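PDB 4DKW: terminase, large subunit, which drives viral DNA into empty capsids as an ATP-powered motor and, through the C-terminal nuclease domain seen here, cuts the genome to start and end packaging. Local coordinates for residues A57-K62 against D170-A175; G139-F144 against E148-E153. All blocks are in the same frame, centred on the assembly; numbering follows the deposited sequence.

Interaction 1: A57-K62 against D170-A175. With MG (magnesium ion), chain E.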
loop_
_atom_site.group_PDB
_atom_site.type_symbol
_atom_site.label_atom_id
_atom_site.label_comp_id
_atom_site.label_asym_id
_atom_site.label_seq_id
_atom_site.Cartn_x
_atom_site.Cartn_y
_atom_site.Cartn_z
ATOM N N ALA A 57 6.446 6.484 0.797
ATOM C CA ALA A 57 7.829 6.818 0.460
ATOM C C ALA A 57 8.429 6.019 -0.708
ATOM O O ALA A 57 9.320 6.505 -1.394
ATOM C CB ALA A 57 8.707 6.676 1.700
ATOM N N ARG A 58 7.961 4.789 -0.917
ATOM C CA ARG A 58 8.473 3.962 -2.005
ATOM C C ARG A 58 7.322 3.236 -2.687
ATOM O O ARG A 58 6.414 2.760 -2.021
ATOM C CB ARG A 58 9.486 2.930 -1.495
ATOM C CG ARG A 58 10.603 3.472 -0.620
ATOM C CD ARG A 58 11.687 4.089 -1.458
ATOM N NE ARG A 58 12.878 4.392 -0.668
ATOM C CZ ARG A 58 13.118 5.567 -0.090
ATOM N NH1 ARG A 58 12.248 6.569 -0.201
ATOM N NH2 ARG A 58 14.235 5.743 0.603
ATOM N N VAL A 59 7.369 3.169 -4.017
ATOM C CA VAL A 59 6.359 2.479 -4.816
ATOM C C VAL A 59 7.011 1.741 -5.976
ATOM O O VAL A 59 7.839 2.309 -6.691
ATOM C CB VAL A 59 5.320 3.458 -5.390
ATOM C CG1 VAL A 59 4.548 2.814 -6.517
ATOM C CG2 VAL A 59 4.376 3.943 -4.292
ATOM N N TRP A 60 6.641 0.474 -6.148
ATOM C CA TRP A 60 7.075 -0.314 -7.290
ATOM C C TRP A 60 5.864 -1.060 -7.835
ATOM O O TRP A 60 5.136 -1.712 -7.088
ATOM C CB TRP A 60 8.191 -1.284 -6.891
ATOM C CG TRP A 60 8.661 -2.202 -8.002
ATOM C CD1 TRP A 60 9.548 -1.904 -9.001
ATOM C CD2 TRP A 60 8.281 -3.576 -8.202
ATOM N NE1 TRP A 60 9.735 -3.004 -9.814
ATOM C CE2 TRP A 60 8.971 -4.041 -9.342
ATOM C CE3 TRP A 60 7.418 -4.454 -7.529
ATOM C CZ2 TRP A 60 8.822 -5.340 -9.827
ATOM C CZ3 TRP A 60 7.272 -5.745 -8.012
ATOM C CH2 TRP A 60 7.972 -6.175 -9.151
ATOM N N LYS A 61 5.636 -0.943 -9.136
ATOM C CA LYS A 61 4.479 -1.560 -9.772
ATOM C C LYS A 61 4.896 -2.201 -11.088
ATOM O O LYS A 61 5.533 -1.548 -11.922
ATOM C CB LYS A 61 3.414 -0.496 -10.025
ATOM C CG LYS A 61 2.173 -0.992 -10.739
ATOM C CD LYS A 61 1.159 0.133 -10.887
ATOM C CE LYS A 61 -0.060 -0.335 -11.662
ATOM N NZ LYS A 61 -1.128 0.686 -11.634
ATOM N N LYS A 62 4.552 -3.477 -11.276
ATOM C CA LYS A 62 4.980 -4.194 -12.471
ATOM C C LYS A 62 4.154 -5.443 -12.778
ATOM O O LYS A 62 3.826 -6.221 -11.879
ATOM C CB LYS A 62 6.466 -4.566 -12.386
ATOM C CG LYS A 62 7.201 -4.395 -13.709
ATOM C CD LYS A 62 8.602 -4.948 -13.657
ATOM C CE LYS A 62 9.374 -4.584 -14.912
ATOM N NZ LYS A 62 8.745 -5.122 -16.153
ATOM N N ASP A 170 -5.664 -0.023 -9.518
ATOM C CA ASP A 170 -5.740 0.236 -8.088
ATOM C C ASP A 170 -4.825 -0.644 -7.252
ATOM O O ASP A 170 -5.071 -0.851 -6.072
ATOM C CB ASP A 170 -7.189 0.111 -7.607
ATOM C CG ASP A 170 -7.761 -1.274 -7.812
ATOM O OD1 ASP A 170 -7.090 -2.107 -8.444
ATOM O OD2 ASP A 170 -8.895 -1.528 -7.344
ATOM N N ASP A 171 -3.755 -1.138 -7.865
ATOM C CA ASP A 171 -2.800 -2.008 -7.183
ATOM C C ASP A 171 -1.946 -1.288 -6.126
ATOM O O ASP A 171 -1.819 -1.778 -5.007
ATOM C CB ASP A 171 -1.922 -2.701 -8.217
ATOM C CG ASP A 171 -2.735 -3.239 -9.387
ATOM O OD1 ASP A 171 -3.491 -4.230 -9.189
ATOM O OD2 ASP A 171 -2.633 -2.657 -10.490
ATOM N N VAL A 172 -1.357 -0.148 -6.490
ATOM C CA VAL A 172 -0.652 0.716 -5.538
ATOM C C VAL A 172 -1.610 1.246 -4.456
ATOM O O VAL A 172 -1.254 1.301 -3.275
ATOM C CB VAL A 172 0.072 1.889 -6.251
ATOM C CG1 VAL A 172 0.657 2.891 -5.234
ATOM C CG2 VAL A 172 1.168 1.349 -7.166
ATOM N N LEU A 173 -2.828 1.604 -4.856
ATOM C CA LEU A 173 -3.839 2.085 -3.916
ATOM C C LEU A 173 -4.196 0.999 -2.900
ATOM O O LEU A 173 -4.227 1.249 -1.694
ATOM C CB LEU A 173 -5.089 2.575 -4.659
ATOM C CG LEU A 173 -4.886 3.839 -5.509
ATOM C CD1 LEU A 173 -6.119 4.139 -6.350
ATOM C CD2 LEU A 173 -4.545 5.042 -4.629
ATOM N N ASP A 174 -4.438 -0.211 -3.387
ATOM C CA ASP A 174 -4.729 -1.333 -2.505
ATOM C C ASP A 174 -3.595 -1.600 -1.524
ATOM O O ASP A 174 -3.816 -1.694 -0.311
ATOM C CB ASP A 174 -5.010 -2.597 -3.313
ATOM C CG ASP A 174 -6.379 -2.589 -3.953
ATOM O OD1 ASP A 174 -7.197 -1.702 -3.626
ATOM O OD2 ASP A 174 -6.640 -3.486 -4.777
ATOM N N ALA A 175 -2.385 -1.738 -2.056
ATOM C CA ALA A 175 -1.191 -1.926 -1.231
ATOM C C ALA A 175 -1.058 -0.836 -0.165
ATOM O O ALA A 175 -0.827 -1.137 1.004
ATOM C CB ALA A 175 0.058 -1.978 -2.103
HETATM MG MG MG E . -4.422 -5.825 -7.788
HETATM O O HOH W 1 -4.856 -7.347 -6.573
HETATM O O HOH W 2 -5.496 -6.133 -9.629
#

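Interaction 2: G139-F144 against E148-E153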
loop_
_atom_site.group_PDB
_atom_site.type_symbol
_atom_site.label_atom_id
_atom_site.label_comp_id
_atom_site.label_asym_id
_atom_site.label_seq_id
_atom_site.Cartn_x
_atom_site.Cartn_y
_atom_site.Cartn_z
ATOM N N GLY A 139 -4.142 17.094 5.807
ATOM C CA GLY A 139 -2.721 17.288 5.564
ATOM C C GLY A 139 -1.838 16.226 6.225
ATOM O O GLY A 139 -0.642 16.448 6.464
ATOM N N ARG A 140 -2.414 15.059 6.506
ATOM C CA ARG A 140 -1.696 14.014 7.240
ATOM C C ARG A 140 -1.412 12.767 6.424
ATOM O O ARG A 140 -1.075 11.723 6.984
ATOM C CB ARG A 140 -2.444 13.662 8.527
ATOM C CG ARG A 140 -2.580 14.876 9.451
ATOM C CD ARG A 140 -2.865 14.504 10.905
ATOM N NE ARG A 140 -4.224 14.006 11.099
ATOM C CZ ARG A 140 -4.523 12.756 11.450
ATOM N NH1 ARG A 140 -3.557 11.877 11.650
ATOM N NH2 ARG A 140 -5.791 12.390 11.615
ATOM N N PHE A 141 -1.546 12.881 5.104
ATOM C CA PHE A 141 -1.161 11.811 4.195
ATOM C C PHE A 141 -0.434 12.451 3.041
ATOM O O PHE A 141 -1.020 13.231 2.298
ATOM C CB PHE A 141 -2.369 10.991 3.693
ATOM C CG PHE A 141 -1.986 9.871 2.769
ATOM C CD1 PHE A 141 -1.606 8.635 3.279
ATOM C CD2 PHE A 141 -1.966 10.060 1.388
ATOM C CE1 PHE A 141 -1.226 7.600 2.425
ATOM C CE2 PHE A 141 -1.592 9.031 0.531
ATOM C CZ PHE A 141 -1.217 7.799 1.056
ATOM N N LYS A 142 0.846 12.117 2.907
ATOM C CA LYS A 142 1.695 12.662 1.859
ATOM C C LYS A 142 2.268 11.539 0.994
ATOM O O LYS A 142 2.494 10.417 1.483
ATOM C CB LYS A 142 2.839 13.480 2.475
ATOM C CG LYS A 142 2.400 14.580 3.420
ATOM C CD LYS A 142 1.707 15.697 2.661
ATOM C CE LYS A 142 1.197 16.777 3.604
ATOM N NZ LYS A 142 0.122 17.567 2.948
ATOM N N VAL A 143 2.499 11.844 -0.284
ATOM C CA VAL A 143 3.156 10.916 -1.208
ATOM C C VAL A 143 4.399 11.583 -1.791
ATOM O O VAL A 143 4.315 12.703 -2.285
ATOM C CB VAL A 143 2.191 10.501 -2.347
ATOM C CG1 VAL A 143 2.855 9.494 -3.316
ATOM C CG2 VAL A 143 0.926 9.915 -1.755
ATOM N N PHE A 144 5.551 10.915 -1.715
ATOM C CA PHE A 144 6.781 11.445 -2.313
ATOM C C PHE A 144 6.537 11.687 -3.797
ATOM O O PHE A 144 5.886 10.878 -4.453
ATOM C CB PHE A 144 7.942 10.460 -2.155
ATOM C CG PHE A 144 8.567 10.449 -0.784
ATOM C CD1 PHE A 144 7.927 11.029 0.306
ATOM C CD2 PHE A 144 9.807 9.853 -0.590
ATOM C CE1 PHE A 144 8.518 11.019 1.574
ATOM C CE2 PHE A 144 10.405 9.844 0.658
ATOM C CZ PHE A 144 9.763 10.428 1.744
ATOM N N GLU A 148 5.369 8.202 -8.718
ATOM C CA GLU A 148 4.406 8.479 -9.783
ATOM C C GLU A 148 3.296 7.429 -10.022
ATOM O O GLU A 148 2.161 7.810 -10.324
ATOM C CB GLU A 148 5.130 8.819 -11.094
ATOM C CG GLU A 148 4.204 9.217 -12.247
ATOM C CD GLU A 148 3.423 10.509 -11.981
ATOM O OE1 GLU A 148 3.826 11.304 -11.100
ATOM O OE2 GLU A 148 2.402 10.729 -12.671
ATOM N N PRO A 149 3.602 6.115 -9.901
ATOM C CA PRO A 149 2.501 5.153 -10.079
ATOM C C PRO A 149 1.332 5.342 -9.105
ATOM O O PRO A 149 0.219 4.934 -9.445
ATOM C CB PRO A 149 3.172 3.792 -9.839
ATOM C CG PRO A 149 4.580 4.007 -10.231
ATOM C CD PRO A 149 4.904 5.426 -9.799
ATOM N N PHE A 150 1.562 5.943 -7.936
ATOM C CA PHE A 150 0.453 6.276 -7.045
ATOM C C PHE A 150 -0.460 7.312 -7.684
ATOM O O PHE A 150 -1.674 7.181 -7.662
ATOM C CB PHE A 150 0.936 6.826 -5.706
ATOM C CG PHE A 150 -0.191 7.319 -4.830
ATOM C CD1 PHE A 150 -0.832 6.453 -3.958
ATOM C CD2 PHE A 150 -0.631 8.640 -4.901
ATOM C CE1 PHE A 150 -1.881 6.894 -3.154
ATOM C CE2 PHE A 150 -1.682 9.080 -4.116
ATOM C CZ PHE A 150 -2.305 8.209 -3.236
ATOM N N PHE A 151 0.133 8.369 -8.221
ATOM C CA PHE A 151 -0.650 9.477 -8.762
ATOM C C PHE A 151 -1.415 9.083 -10.026
ATOM O O PHE A 151 -2.535 9.554 -10.265
ATOM C CB PHE A 151 0.247 10.701 -8.989
ATOM C CG PHE A 151 0.745 11.307 -7.716
ATOM C CD1 PHE A 151 -0.139 11.967 -6.863
ATOM C CD2 PHE A 151 2.077 11.185 -7.344
ATOM C CE1 PHE A 151 0.303 12.514 -5.673
ATOM C CE2 PHE A 151 2.530 11.731 -6.153
ATOM C CZ PHE A 151 1.643 12.400 -5.320
ATOM N N GLU A 152 -0.815 8.204 -10.821
ATOM C CA GLU A 152 -1.483 7.657 -11.999
ATOM C C GLU A 152 -2.796 6.976 -11.642
ATOM O O GLU A 152 -3.785 7.123 -12.357
ATOM C CB GLU A 152 -0.567 6.671 -12.723
ATOM C CG GLU A 152 0.688 7.313 -13.298
ATOM C CD GLU A 152 1.609 6.310 -13.985
ATOM O OE1 GLU A 152 1.443 5.087 -13.762
ATOM O OE2 GLU A 152 2.504 6.750 -14.745
ATOM N N GLU A 153 -2.794 6.225 -10.543
ATOM C CA GLU A 153 -3.992 5.531 -10.068
ATOM C C GLU A 153 -4.964 6.478 -9.357
ATOM O O GLU A 153 -6.175 6.409 -9.557
ATOM C CB GLU A 153 -3.610 4.389 -9.125
ATOM C CG GLU A 153 -2.692 3.327 -9.737
ATOM C CD GLU A 153 -2.572 2.092 -8.851
ATOM O OE1 GLU A 153 -3.134 2.114 -7.737
ATOM O OE2 GLU A 153 -1.927 1.100 -9.261
#

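Interaction 1: A57-K62 against D170-A175
Val59 and Lys61 of strand 53-62 pack against Asp171 and Val172 in the first turn of helix 171-181, a helix-on-sheet contact in the RNase H-like nuclease domain of the terminase, at its catalytic metal site, to which Asp171 belongs. The short strand and helix segments run 9.5 Å apart at an angle of 135°, closest where Lys61 CA lies 7.0 Å from Val172 CA. Both strand residues send their CB toward the helix, while Trp60 between them turns away and packs on helix 67-78. The apolar half is a tip-to-tip meeting of two valines, in which Val59 CG1 touches Val172 CG2 at 3.7 Å. Val172 CG1 also comes within 4.0 Å of Val59 CG2, so both methyls of each valine take part.

Lys61 takes over where the valines end. With CG anti to the backbone N (chi1 178°) and every later torsion extended, its straight chain crosses Val172 at about a right angle, CD lying 3.9 Å from Val172 CG2, and carries the ammonium on toward the carboxylates. There NZ forms its main salt bridge with Glu153 of helix 148-156, and a long one, 3.8 Å, with Asp171 OD2. Glu153 also accepts a hydrogen bond from the backbone N of Val172 and probably one from that of Leu173, tying lysine and helix start to the same carboxylate. The two oxygens of Asp171 thus divide their work: OD2 faces Lys61, while OD1 binds the magnesium ion at 2.3 Å, alongside Asp33 and two water molecules.

Interaction 2: G139-F144 against E148-E153
Val143, on the short strand 141-144, lies between two successive phenylalanines, Phe150 and Phe151, from the first turn of helix 148-156. A strand of the RNase H-like sheet here packs against the helix that follows it in the chain, which covers it with aromatic side chains. Strand and helix are joined by a short connection, and their short segments make an angle of 121°. Around the valine the packing is apolar and close. Its CG2 lies over one face of the Phe150 ring in a CH-pi contact, 3.8 Å from the centroid and 20° off the ring normal. CG1, anti to the backbone N (chi1 -179°), instead leans on Phe151, reaching CE2 at 3.6 Å, and CB touches CZ of the same ring. The valine is therefore gripped by both rings, which also meet each other: the edge of Phe150 is set over one face of Phe151, its CD2 above the rim of that ring.

On the flanks the fit is slighter. Phe141 offers its ring edge to Phe150, CE2 to CZ at 3.9 Å, and Phe144 adds its carbonyl O, which sits near the ring plane at the edge of Phe151, 3.9 Å from CE2. Polar side chains turn from the interface: Lys142 points away from the helix and its NZ hydrogen-bonds to Thr14 O, and Glu152 is exposed to solvent.

Around this buried core, Phe150 reaches Leu56 of strand 53-62 and Val172 of helix 171-181, Phe141 rests on helix 125-137, and Phe151 packs on helix 12-15, with Lys16 making a cation-pi contact to its ring.

In the fold
Helix 148-156 joins the two contacts, whose centres lie 10 Å apart. Strands 53-62 and 141-144 are parallel neighbours in the central sheet, and interaction 2 occurs within the chain that runs between the two segments of interaction 1. Glu153, at the end of 148-153, supplies the polar connection: its OE2 is 2.5 Å from Lys61 NZ and its OE1 2.9 Å from Leu173 N. It thus lies behind the metal ligand Asp171, consistent with a second-shell role, holding Lys61 and the helix start. The aromatic core of interaction 2 is farther off, the Phe150 side chain about 10 Å from that of Asp171 and about 13 Å from a magnesium ion.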